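Local coordinates for protein acetolactate synthase isozyme 1 large subunit (Escherichia coli, PDB 6LPI) that belongs to the thiamine pyrophosphate enzyme family and binds flavin-adenine dinucleotide, thiamine diphosphate and a magnesium ion, at residues P194-E199 against V321-D326; P214-G219 against I280-R285; A227-L232 against D329-L334. One frame throughout, in Å; residues are numbered along the deposited sequence.

Contact 1. Residues P194-E199 against V321-D326; sequences PAFSEE and VAIQAD. With FAD (flavin-adenine dinucleotide), chain I.
Apolar packing is led by Phe-196, whose ring reaches Ala-325 obliquely, CD2 lying 3.4 Å from Ala-325 CB and CE2 close to the same methyl. With chi1 at 45°, CG sits between the backbone N and the carbonyl carbon. The CB of Phe-196 meets Ile-323 CG2 at 3.8 Å, so the two residues touch near the root of the aromatic side chain. Helix 327-334 completes the surroundings of the ring through Asp-329 and Gln-333.

A second kind of contact sets a proline ring against a polar chain. Pro-194 and the extended side chain of Gln-324 cross at about a right angle: Pro-194 CG lies 3.8 Å from Gln-324 NE2, while Pro-194 CB approaches the backbone Gln-324 O at 3.3 Å. The amide finds its polar partners elsewhere, OE1 with Arg-310 and NE2, weakly, with Ile-308 O.

No hydrogen bond joins the two segments, and the polar work is directed outward. Asp-326 OD1 accepts a hydrogen bond from N6A of flavin-adenine dinucleotide at 3.0 Å (N-H...O angle 145°), while Ser-197 caps the helix that follows it. The chemistry thus implies a division of labour: van der Waals contact places Pro-194 and Phe-196 against residues 323-325, while Asp-326 binds the adenine amino group through OD1 and, at the N-cap, caps the following helix through OD2, which takes the backbone N of Asp-329.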
loop_
_atom_site.group_PDB
_atom_site.type_symbol
_atom_site.label_atom_id
_atom_site.label_comp_id
_atom_site.label_asym_id
_atom_site.label_seq_id
_atom_site.Cartn_x
_atom_site.Cartn_y
_atom_site.Cartn_z
ATOM N N PRO B 194 -3.230 -20.008 -0.879
ATOM C CA PRO B 194 -2.335 -21.170 -0.772
ATOM C C PRO B 194 -2.754 -22.173 0.299
ATOM O O PRO B 194 -3.391 -21.838 1.302
ATOM C CB PRO B 194 -0.984 -20.537 -0.408
ATOM C CG PRO B 194 -1.078 -19.124 -0.861
ATOM C CD PRO B 194 -2.516 -18.731 -0.703
ATOM N N ALA B 195 -2.325 -23.421 0.099
ATOM C CA ALA B 195 -2.478 -24.455 1.110
ATOM C C ALA B 195 -1.316 -24.406 2.092
ATOM O O ALA B 195 -0.243 -23.868 1.802
ATOM C CB ALA B 195 -2.547 -25.839 0.471
ATOM N N PHE B 196 -1.528 -25.005 3.260
ATOM C CA PHE B 196 -0.517 -24.969 4.302
ATOM C C PHE B 196 -0.679 -26.164 5.221
ATOM O O PHE B 196 -1.799 -26.539 5.570
ATOM C CB PHE B 196 -0.618 -23.663 5.086
ATOM C CG PHE B 196 -2.026 -23.283 5.444
ATOM C CD1 PHE B 196 -2.561 -23.646 6.660
ATOM C CD2 PHE B 196 -2.816 -22.562 4.563
ATOM C CE1 PHE B 196 -3.858 -23.291 7.007
ATOM C CE2 PHE B 196 -4.111 -22.201 4.897
ATOM C CZ PHE B 196 -4.634 -22.562 6.118
ATOM N N SER B 197 0.447 -26.712 5.662
ATOM C CA SER B 197 0.434 -27.947 6.427
ATOM C C SER B 197 -0.157 -27.751 7.818
ATOM O O SER B 197 0.074 -26.732 8.482
ATOM C CB SER B 197 1.850 -28.504 6.551
ATOM O OG SER B 197 2.644 -27.668 7.372
ATOM N N GLU B 198 -0.899 -28.768 8.265
ATOM C CA GLU B 198 -1.432 -28.790 9.620
ATOM C C GLU B 198 -0.313 -28.923 10.655
ATOM O O GLU B 198 -0.466 -28.460 11.791
ATOM C CB GLU B 198 -2.443 -29.938 9.740
ATOM C CG GLU B 198 -3.248 -29.988 11.035
ATOM C CD GLU B 198 -3.479 -31.414 11.528
ATOM O OE1 GLU B 198 -4.108 -31.585 12.593
ATOM O OE2 GLU B 198 -3.036 -32.367 10.850
ATOM N N GLU B 199 0.830 -29.512 10.279
ATOM C CA GLU B 199 1.954 -29.585 11.210
ATOM C C GLU B 199 2.461 -28.189 11.557
ATOM O O GLU B 199 2.853 -27.921 12.697
ATOM C CB GLU B 199 3.083 -30.438 10.623
ATOM C CG GLU B 199 4.484 -29.917 10.985
ATOM C CD GLU B 199 5.627 -30.908 10.733
ATOM O OE1 GLU B 199 5.608 -31.616 9.697
ATOM O OE2 GLU B 199 6.556 -30.954 11.575
ATOM N N VAL B 321 8.795 -20.662 12.265
ATOM C CA VAL B 321 7.665 -21.270 11.583
ATOM C C VAL B 321 7.190 -20.250 10.562
ATOM O O VAL B 321 6.893 -19.105 10.916
ATOM C CB VAL B 321 6.539 -21.652 12.555
ATOM C CG1 VAL B 321 5.252 -21.989 11.798
ATOM C CG2 VAL B 321 6.983 -22.790 13.422
ATOM N N ALA B 322 7.143 -20.661 9.299
ATOM C CA ALA B 322 6.751 -19.808 8.189
ATOM C C ALA B 322 5.577 -20.465 7.483
ATOM O O ALA B 322 5.674 -21.616 7.044
ATOM C CB ALA B 322 7.913 -19.597 7.220
ATOM N N ILE B 323 4.478 -19.736 7.375
ATOM C CA ILE B 323 3.292 -20.183 6.664
ATOM C C ILE B 323 3.056 -19.204 5.537
ATOM O O ILE B 323 2.989 -17.992 5.776
ATOM C CB ILE B 323 2.057 -20.185 7.576
ATOM C CG1 ILE B 323 2.254 -21.141 8.737
ATOM C CG2 ILE B 323 0.783 -20.510 6.779
ATOM C CD1 ILE B 323 1.688 -22.409 8.487
ATOM N N GLN B 324 2.894 -19.717 4.328
ATOM C CA GLN B 324 2.499 -18.871 3.210
ATOM C C GLN B 324 1.013 -19.118 3.061
ATOM O O GLN B 324 0.594 -20.131 2.496
ATOM C CB GLN B 324 3.230 -19.198 1.924
ATOM C CG GLN B 324 2.688 -18.364 0.815
ATOM C CD GLN B 324 2.941 -18.954 -0.523
ATOM O OE1 GLN B 324 3.489 -20.051 -0.630
ATOM N NE2 GLN B 324 2.567 -18.227 -1.570
ATOM N N ALA B 325 0.213 -18.185 3.548
ATOM C CA ALA B 325 -1.223 -18.390 3.519
ATOM C C ALA B 325 -1.925 -17.072 3.780
ATOM O O ALA B 325 -1.296 -16.054 4.087
ATOM C CB ALA B 325 -1.638 -19.416 4.569
ATOM N N ASP B 326 -3.241 -17.101 3.609
ATOM C CA ASP B 326 -4.091 -16.018 4.068
ATOM C C ASP B 326 -4.264 -16.081 5.587
ATOM O O ASP B 326 -4.495 -17.153 6.147
ATOM C CB ASP B 326 -5.437 -16.100 3.368
ATOM C CG ASP B 326 -6.469 -15.266 4.045
ATOM O OD1 ASP B 326 -6.626 -14.088 3.658
ATOM O OD2 ASP B 326 -7.113 -15.792 4.974
HETATM P PA FAD I . 2.362 -3.641 4.385
HETATM O O1A FAD I . 1.180 -2.833 4.753
HETATM O O2A FAD I . 2.987 -3.373 3.041
HETATM O O5B FAD I . 1.791 -5.107 4.527
HETATM C C5B FAD I . 1.697 -5.994 3.395
HETATM C C4B FAD I . 2.144 -7.356 3.853
HETATM O O4B FAD I . 0.999 -8.162 4.237
HETATM C C3B FAD I . 2.883 -8.170 2.795
HETATM O O3B FAD I . 3.917 -8.917 3.438
HETATM C C2B FAD I . 1.748 -9.013 2.202
HETATM O O2B FAD I . 2.174 -10.188 1.528
HETATM C C1B FAD I . 1.007 -9.360 3.485
HETATM N N9A FAD I . -0.363 -9.812 3.310
HETATM C C8A FAD I . -1.375 -9.184 2.634
HETATM N N7A FAD I . -2.520 -9.828 2.666
HETATM C C5A FAD I . -2.240 -10.959 3.417
HETATM C C6A FAD I . -3.028 -12.059 3.814
HETATM N N6A FAD I . -4.317 -12.204 3.498
HETATM N N1A FAD I . -2.433 -13.025 4.548
HETATM C C2A FAD I . -1.142 -12.893 4.862
HETATM N N3A FAD I . -0.303 -11.903 4.553
HETATM C C4A FAD I . -0.914 -10.963 3.819
HETATM N N1 FAD I . 5.697 2.100 9.998
HETATM C C2 FAD I . 5.826 1.583 11.253
HETATM O O2 FAD I . 5.513 0.424 11.495
HETATM N N3 FAD I . 6.303 2.373 12.283
HETATM C C4 FAD I . 6.683 3.695 12.179
HETATM O O4 FAD I . 7.089 4.298 13.170
HETATM C C4X FAD I . 6.554 4.236 10.835
HETATM N N5 FAD I . 6.891 5.492 10.632
HETATM C C5X FAD I . 6.746 6.005 9.349
HETATM C C6 FAD I . 7.087 7.338 9.110
HETATM C C7 FAD I . 6.943 7.896 7.840
HETATM C C7M FAD I . 7.335 9.331 7.609
HETATM C C8 FAD I . 6.456 7.107 6.785
HETATM C C8M FAD I . 6.308 7.679 5.395
HETATM C C9 FAD I . 6.117 5.777 7.021
HETATM C C9A FAD I . 6.267 5.221 8.285
HETATM N N10 FAD I . 5.926 3.876 8.551
HETATM C C10 FAD I . 6.054 3.354 9.811
HETATM C "C1'" FAD I . 5.412 3.008 7.493
HETATM C "C2'" FAD I . 6.486 2.114 6.893
HETATM O "O2'" FAD I . 7.213 2.824 5.889
HETATM C "C3'" FAD I . 5.828 0.897 6.246
HETATM O "O3'" FAD I . 4.877 1.327 5.277
HETATM C "C4'" FAD I . 5.126 -0.036 7.226
HETATM O "O4'" FAD I . 5.888 -0.095 8.426
HETATM C "C5'" FAD I . 4.952 -1.428 6.668
HETATM O "O5'" FAD I . 3.923 -2.107 7.409
HETATM P P FAD I . 3.476 -3.542 7.010
HETATM O O1P FAD I . 4.548 -4.533 7.464
HETATM O O2P FAD I . 2.203 -3.736 7.432
HETATM O O3P FAD I . 3.514 -3.457 5.459
#

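Contact 2. Residues P214-G219 against I280-R285; sequences PVLYLG and IVLGAR. With FAD (flavin-adenine dinucleotide), chain I.
Tyr-217 lies side by side with Val-281 and points the same way, on neighbouring parallel strands. Its CB stands 3.8 Å from Ile-280 O. In the ring, CD2 meets Val-281 CG1 obliquely at 3.5 Å, and CE2 also lies near that methyl. Ala-284 CB lies over one face, nearest CE1 at 3.4 Å, in a CH-pi contact 3.8 Å from the centroid. At the tip, CZ and OH are also close to the alanine methyl.

Four backbone bonds join the two segments: Ile-280 N to Val-215 O, Tyr-217 N to Ile-280 O, Leu-282 N to Tyr-217 O and Gly-219 N to Leu-282 O. On the other sheet face Leu-216 CD1 meets Leu-282 CD1 at 3.6 Å. Beyond the strands, Arg-285 N donates to O1P of flavin-adenine dinucleotide at 2.9 Å, and its NE to O2A at 3.2 Å.

These are the adjacent central strands of a parallel sheet whose order, 3-2-1-4-5-6, is that of a Rossmann-type fold, consistent with the dinucleotide diphosphate bound past the C-terminal ends of these strands.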
loop_
_atom_site.group_PDB
_atom_site.type_symbol
_atom_site.label_atom_id
_atom_site.label_comp_id
_atom_site.label_asym_id
_atom_site.label_seq_id
_atom_site.Cartn_x
_atom_site.Cartn_y
_atom_site.Cartn_z
ATOM N N PRO B 214 5.075 -13.531 24.707
ATOM C CA PRO B 214 4.781 -13.327 23.290
ATOM C C PRO B 214 4.182 -11.957 23.019
ATOM O O PRO B 214 3.527 -11.341 23.864
ATOM C CB PRO B 214 3.753 -14.428 22.996
ATOM C CG PRO B 214 2.977 -14.511 24.278
ATOM C CD PRO B 214 3.965 -14.204 25.401
ATOM N N VAL B 215 4.428 -11.480 21.802
ATOM C CA VAL B 215 3.774 -10.288 21.293
ATOM C C VAL B 215 3.245 -10.622 19.916
ATOM O O VAL B 215 3.823 -11.440 19.186
ATOM C CB VAL B 215 4.678 -9.038 21.227
ATOM C CG1 VAL B 215 5.535 -8.902 22.467
ATOM C CG2 VAL B 215 5.465 -9.023 19.950
ATOM N N LEU B 216 2.094 -10.045 19.602
ATOM C CA LEU B 216 1.444 -10.218 18.315
ATOM C C LEU B 216 1.720 -8.958 17.502
ATOM O O LEU B 216 1.475 -7.846 17.968
ATOM C CB LEU B 216 -0.050 -10.494 18.511
ATOM C CG LEU B 216 -1.047 -10.509 17.367
ATOM C CD1 LEU B 216 -0.769 -11.689 16.480
ATOM C CD2 LEU B 216 -2.440 -10.649 17.926
ATOM N N TYR B 217 2.334 -9.131 16.363
ATOM C CA TYR B 217 2.833 -8.045 15.534
ATOM C C TYR B 217 1.991 -8.022 14.254
ATOM O O TYR B 217 2.141 -8.875 13.379
ATOM C CB TYR B 217 4.334 -8.269 15.323
ATOM C CG TYR B 217 5.052 -7.499 14.247
ATOM C CD1 TYR B 217 4.529 -6.349 13.681
ATOM C CD2 TYR B 217 6.261 -7.958 13.779
ATOM C CE1 TYR B 217 5.203 -5.682 12.695
ATOM C CE2 TYR B 217 6.937 -7.304 12.789
ATOM C CZ TYR B 217 6.408 -6.165 12.252
ATOM O OH TYR B 217 7.099 -5.515 11.262
ATOM N N LEU B 218 1.092 -7.050 14.162
ATOM C CA LEU B 218 0.145 -6.934 13.058
ATOM C C LEU B 218 0.595 -5.941 12.004
ATOM O O LEU B 218 1.134 -4.877 12.324
ATOM C CB LEU B 218 -1.233 -6.527 13.567
ATOM C CG LEU B 218 -1.698 -7.383 14.712
ATOM C CD1 LEU B 218 -3.129 -6.949 15.099
ATOM C CD2 LEU B 218 -1.637 -8.818 14.191
ATOM N N GLY B 219 0.351 -6.312 10.741
ATOM C CA GLY B 219 0.632 -5.464 9.603
ATOM C C GLY B 219 -0.598 -5.271 8.734
ATOM O O GLY B 219 -1.691 -5.752 9.043
ATOM N N ILE B 280 4.639 -13.243 16.993
ATOM C CA ILE B 280 3.713 -13.777 16.003
ATOM C C ILE B 280 3.441 -12.689 14.982
ATOM O O ILE B 280 2.781 -11.692 15.282
ATOM C CB ILE B 280 2.400 -14.233 16.650
ATOM C CG1 ILE B 280 2.653 -15.050 17.926
ATOM C CG2 ILE B 280 1.516 -14.897 15.626
ATOM C CD1 ILE B 280 2.384 -14.298 19.185
ATOM N N VAL B 281 3.993 -12.831 13.794
ATOM C CA VAL B 281 3.945 -11.777 12.794
ATOM C C VAL B 281 2.893 -12.165 11.761
ATOM O O VAL B 281 3.069 -13.131 11.007
ATOM C CB VAL B 281 5.317 -11.573 12.146
ATOM C CG1 VAL B 281 5.320 -10.302 11.306
ATOM C CG2 VAL B 281 6.367 -11.555 13.207
ATOM N N LEU B 282 1.799 -11.411 11.719
ATOM C CA LEU B 282 0.744 -11.632 10.748
ATOM C C LEU B 282 0.634 -10.399 9.879
ATOM O O LEU B 282 0.419 -9.301 10.394
ATOM C CB LEU B 282 -0.583 -11.919 11.425
ATOM C CG LEU B 282 -0.484 -12.922 12.552
ATOM C CD1 LEU B 282 -1.814 -13.054 13.279
ATOM C CD2 LEU B 282 -0.069 -14.241 11.946
ATOM N N GLY B 283 0.793 -10.579 8.573
ATOM C CA GLY B 283 0.576 -9.495 7.637
ATOM C C GLY B 283 1.580 -8.366 7.692
ATOM O O GLY B 283 1.321 -7.317 7.107
ATOM N N ALA B 284 2.720 -8.540 8.359
ATOM C CA ALA B 284 3.776 -7.539 8.346
ATOM C C ALA B 284 4.969 -8.039 7.548
ATOM O O ALA B 284 5.158 -9.247 7.368
ATOM C CB ALA B 284 4.229 -7.181 9.763
ATOM N N ARG B 285 5.829 -7.093 7.150
ATOM C CA ARG B 285 6.920 -7.367 6.219
ATOM C C ARG B 285 8.264 -6.852 6.747
ATOM O O ARG B 285 9.169 -6.554 5.952
ATOM C CB ARG B 285 6.601 -6.742 4.849
ATOM C CG ARG B 285 6.669 -5.223 4.810
ATOM C CD ARG B 285 6.410 -4.659 3.411
ATOM N NE ARG B 285 6.156 -3.208 3.415
ATOM C CZ ARG B 285 7.071 -2.281 3.143
ATOM N NH1 ARG B 285 8.309 -2.623 2.840
ATOM N NH2 ARG B 285 6.753 -1.000 3.164
HETATM P PA FAD I . 2.362 -3.641 4.385
HETATM O O1A FAD I . 1.180 -2.833 4.753
HETATM O O2A FAD I . 2.987 -3.373 3.041
HETATM O O5B FAD I . 1.791 -5.107 4.527
HETATM C C5B FAD I . 1.697 -5.994 3.395
HETATM C C4B FAD I . 2.144 -7.356 3.853
HETATM O O4B FAD I . 0.999 -8.162 4.237
HETATM C C3B FAD I . 2.883 -8.170 2.795
HETATM O O3B FAD I . 3.917 -8.917 3.438
HETATM C C2B FAD I . 1.748 -9.013 2.202
HETATM O O2B FAD I . 2.174 -10.188 1.528
HETATM C C1B FAD I . 1.007 -9.360 3.485
HETATM N N9A FAD I . -0.363 -9.812 3.310
HETATM C C8A FAD I . -1.375 -9.184 2.634
HETATM N N7A FAD I . -2.520 -9.828 2.666
HETATM C C5A FAD I . -2.240 -10.959 3.417
HETATM C C6A FAD I . -3.028 -12.059 3.814
HETATM N N6A FAD I . -4.317 -12.204 3.498
HETATM N N1A FAD I . -2.433 -13.025 4.548
HETATM C C2A FAD I . -1.142 -12.893 4.862
HETATM N N3A FAD I . -0.303 -11.903 4.553
HETATM C C4A FAD I . -0.914 -10.963 3.819
HETATM N N1 FAD I . 5.697 2.100 9.998
HETATM C C2 FAD I . 5.826 1.583 11.253
HETATM O O2 FAD I . 5.513 0.424 11.495
HETATM N N3 FAD I . 6.303 2.373 12.283
HETATM C C4 FAD I . 6.683 3.695 12.179
HETATM O O4 FAD I . 7.089 4.298 13.170
HETATM C C4X FAD I . 6.554 4.236 10.835
HETATM N N5 FAD I . 6.891 5.492 10.632
HETATM C C5X FAD I . 6.746 6.005 9.349
HETATM C C6 FAD I . 7.087 7.338 9.110
HETATM C C7 FAD I . 6.943 7.896 7.840
HETATM C C7M FAD I . 7.335 9.331 7.609
HETATM C C8 FAD I . 6.456 7.107 6.785
HETATM C C8M FAD I . 6.308 7.679 5.395
HETATM C C9 FAD I . 6.117 5.777 7.021
HETATM C C9A FAD I . 6.267 5.221 8.285
HETATM N N10 FAD I . 5.926 3.876 8.551
HETATM C C10 FAD I . 6.054 3.354 9.811
HETATM C "C1'" FAD I . 5.412 3.008 7.493
HETATM C "C2'" FAD I . 6.486 2.114 6.893
HETATM O "O2'" FAD I . 7.213 2.824 5.889
HETATM C "C3'" FAD I . 5.828 0.897 6.246
HETATM O "O3'" FAD I . 4.877 1.327 5.277
HETATM C "C4'" FAD I . 5.126 -0.036 7.226
HETATM O "O4'" FAD I . 5.888 -0.095 8.426
HETATM C "C5'" FAD I . 4.952 -1.428 6.668
HETATM O "O5'" FAD I . 3.923 -2.107 7.409
HETATM P P FAD I . 3.476 -3.542 7.010
HETATM O O1P FAD I . 4.548 -4.533 7.464
HETATM O O2P FAD I . 2.203 -3.736 7.432
HETATM O O3P FAD I . 3.514 -3.457 5.459
#

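Contact 3. Residues A227-L232 against D329-L334; sequences ARVREL and DVLAQL
Leu-331 faces helix 226-235 and divides its two methyl groups between two residues one turn apart. Its CG is anti to the carbonyl carbon (chi1 -67°), and from there CD1 goes to Val-229 and CD2 to Leu-232. The pair with Val-229 is slanted, Leu-331 CD1 meeting Val-229 CG2 at 3.6 Å. Against Leu-232 the leucine side chain stands at about a right angle, and the branches touch more lightly, with CD2 of Leu-331 lying 4.2 Å from CD2 of Leu-232.

Arg-228 approaches from the same helix but in another manner. Near its root it packs like an aliphatic residue, its CB 4.0 Å from Leu-331 CB. Farther out the chain bends at chi3 (136°), which swings NE to within 3.4 Å of Ala-332 CB. The flat guanidinium then lies with one face turned to that methyl, which stands 3.1 Å above the plane and is displaced toward the rim. This contact is made by the face, so the N-H groups, which lie in the guanidinium plane, do not point at the alanine. A long, weak ion pair links NH1 to Asp-328 on the helix opposite. No hydrogen bond spans the two segments.

The helix axes pass 9.7 Å apart at an angle of 39°, with Arg-228 and Leu-331 nearest in backbone position. Both helices lie on one face of the central-domain sheet: Val-229 rests on Leu-218 and Leu-232 on Leu-216 of strand 214-218, while Leu-331 reaches Leu-282 of strand 278-282 and Val-330 packs on Ala-325. On its other flank helix 327-334 meets helix 198-210, where Leu-334 touches Ile-201 and Ala-205.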
loop_
_atom_site.group_PDB
_atom_site.type_symbol
_atom_site.label_atom_id
_atom_site.label_comp_id
_atom_site.label_asym_id
_atom_site.label_seq_id
_atom_site.Cartn_x
_atom_site.Cartn_y
_atom_site.Cartn_z
ATOM N N ALA B 227 -12.128 -9.896 13.081
ATOM C CA ALA B 227 -12.770 -10.817 14.011
ATOM C C ALA B 227 -11.770 -11.827 14.560
ATOM O O ALA B 227 -11.591 -11.947 15.775
ATOM C CB ALA B 227 -13.930 -11.535 13.324
ATOM N N ARG B 228 -11.096 -12.563 13.681
ATOM C CA ARG B 228 -10.266 -13.640 14.204
ATOM C C ARG B 228 -8.973 -13.109 14.805
ATOM O O ARG B 228 -8.437 -13.718 15.735
ATOM C CB ARG B 228 -9.967 -14.663 13.110
ATOM C CG ARG B 228 -11.193 -15.387 12.605
ATOM C CD ARG B 228 -10.811 -16.491 11.662
ATOM N NE ARG B 228 -11.551 -17.711 11.924
ATOM C CZ ARG B 228 -12.629 -18.050 11.236
ATOM N NH1 ARG B 228 -13.041 -17.245 10.273
ATOM N NH2 ARG B 228 -13.284 -19.176 11.502
ATOM N N VAL B 229 -8.483 -11.962 14.335
ATOM C CA VAL B 229 -7.294 -11.386 14.952
ATOM C C VAL B 229 -7.611 -10.922 16.363
ATOM O O VAL B 229 -6.854 -11.191 17.300
ATOM C CB VAL B 229 -6.755 -10.227 14.097
ATOM C CG1 VAL B 229 -5.969 -9.243 14.958
ATOM C CG2 VAL B 229 -5.904 -10.745 12.972
ATOM N N ARG B 230 -8.763 -10.267 16.544
ATOM C CA ARG B 230 -9.216 -9.898 17.881
ATOM C C ARG B 230 -9.417 -11.132 18.752
ATOM O O ARG B 230 -8.938 -11.187 19.891
ATOM C CB ARG B 230 -10.521 -9.095 17.777
ATOM C CG ARG B 230 -10.923 -8.373 19.056
ATOM C CD ARG B 230 -12.327 -7.769 18.974
ATOM N NE ARG B 230 -12.654 -6.960 20.156
ATOM C CZ ARG B 230 -12.706 -5.629 20.188
ATOM N NH1 ARG B 230 -12.460 -4.918 19.089
ATOM N NH2 ARG B 230 -13.006 -5.013 21.325
ATOM N N GLU B 231 -10.077 -12.155 18.205
ATOM C CA GLU B 231 -10.332 -13.373 18.962
ATOM C C GLU B 231 -9.032 -13.974 19.454
ATOM O O GLU B 231 -8.904 -14.316 20.631
ATOM C CB GLU B 231 -11.107 -14.366 18.100
ATOM C CG GLU B 231 -11.516 -15.632 18.812
ATOM C CD GLU B 231 -12.325 -16.554 17.913
ATOM O OE1 GLU B 231 -12.363 -16.320 16.687
ATOM O OE2 GLU B 231 -12.960 -17.495 18.433
ATOM N N LEU B 232 -8.028 -14.044 18.578
ATOM C CA LEU B 232 -6.734 -14.590 18.973
ATOM C C LEU B 232 -6.066 -13.726 20.023
ATOM O O LEU B 232 -5.620 -14.230 21.064
ATOM C CB LEU B 232 -5.825 -14.712 17.764
ATOM C CG LEU B 232 -4.393 -15.009 18.193
ATOM C CD1 LEU B 232 -4.178 -16.493 18.528
ATOM C CD2 LEU B 232 -3.433 -14.536 17.124
ATOM N N ASP B 329 -7.565 -17.855 7.038
ATOM C CA ASP B 329 -7.609 -19.315 7.003
ATOM C C ASP B 329 -6.694 -19.935 8.058
ATOM O O ASP B 329 -7.059 -20.924 8.721
ATOM C CB ASP B 329 -7.247 -19.779 5.594
ATOM C CG ASP B 329 -8.197 -19.222 4.542
ATOM O OD1 ASP B 329 -9.415 -19.096 4.829
ATOM O OD2 ASP B 329 -7.713 -18.880 3.442
ATOM N N VAL B 330 -5.543 -19.313 8.294
ATOM C CA VAL B 330 -4.628 -19.829 9.301
ATOM C C VAL B 330 -5.244 -19.672 10.686
ATOM O O VAL B 330 -5.421 -20.650 11.416
ATOM C CB VAL B 330 -3.274 -19.105 9.206
ATOM C CG1 VAL B 330 -2.484 -19.247 10.505
ATOM C CG2 VAL B 330 -2.483 -19.576 8.001
ATOM N N LEU B 331 -5.659 -18.449 11.027
ATOM C CA LEU B 331 -6.234 -18.168 12.341
ATOM C C LEU B 331 -7.477 -19.013 12.605
ATOM O O LEU B 331 -7.753 -19.384 13.753
ATOM C CB LEU B 331 -6.588 -16.686 12.407
ATOM C CG LEU B 331 -5.392 -15.738 12.395
ATOM C CD1 LEU B 331 -5.829 -14.339 12.715
ATOM C CD2 LEU B 331 -4.363 -16.193 13.405
ATOM N N ALA B 332 -8.252 -19.299 11.563
ATOM C CA ALA B 332 -9.330 -20.266 11.692
ATOM C C ALA B 332 -8.781 -21.621 12.104
ATOM O O ALA B 332 -9.285 -22.253 13.034
ATOM C CB ALA B 332 -10.121 -20.358 10.390
ATOM N N GLN B 333 -7.699 -22.060 11.480
ATOM C CA GLN B 333 -7.239 -23.381 11.877
ATOM C C GLN B 333 -6.384 -23.349 13.146
ATOM O O GLN B 333 -6.039 -24.413 13.670
ATOM C CB GLN B 333 -6.492 -23.999 10.698
ATOM C CG GLN B 333 -7.347 -24.953 9.860
ATOM C CD GLN B 333 -6.547 -25.591 8.734
ATOM O OE1 GLN B 333 -5.604 -26.345 8.956
ATOM N NE2 GLN B 333 -6.940 -25.281 7.496
ATOM N N LEU B 334 -6.068 -22.169 13.678
ATOM C CA LEU B 334 -5.137 -22.042 14.795
ATOM C C LEU B 334 -5.778 -21.669 16.117
ATOM O O LEU B 334 -5.372 -22.199 17.154
ATOM C CB LEU B 334 -4.065 -20.990 14.480
ATOM C CG LEU B 334 -3.062 -20.710 15.614
ATOM C CD1 LEU B 334 -2.114 -21.889 15.843
ATOM C CD2 LEU B 334 -2.258 -19.433 15.369
#

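Followed from the N terminus, the chain lays down one half of every contact before closing any of them. Residues 194-199 lead into helix 198-210, strand 214-218 comes next, and helix 226-235 follows. Contact 2 closes first, when residues 280-285 come alongside 214-219; its loop is nested within that of contact 1, which shuts when 321-326 returns to 194-199. Contact 3 closes last, at 329-334, and crosses both others. Together they tie the lead-in to helix 198-210 to the outermost strand 321-324, join two central strands, and join two helices on one face of the sheet. Contacts 1 and 2 reach the adenine and diphosphate of one flavin-adenine dinucleotide, while contact 3 packs against contacts 1 and 2 without touching the ligand.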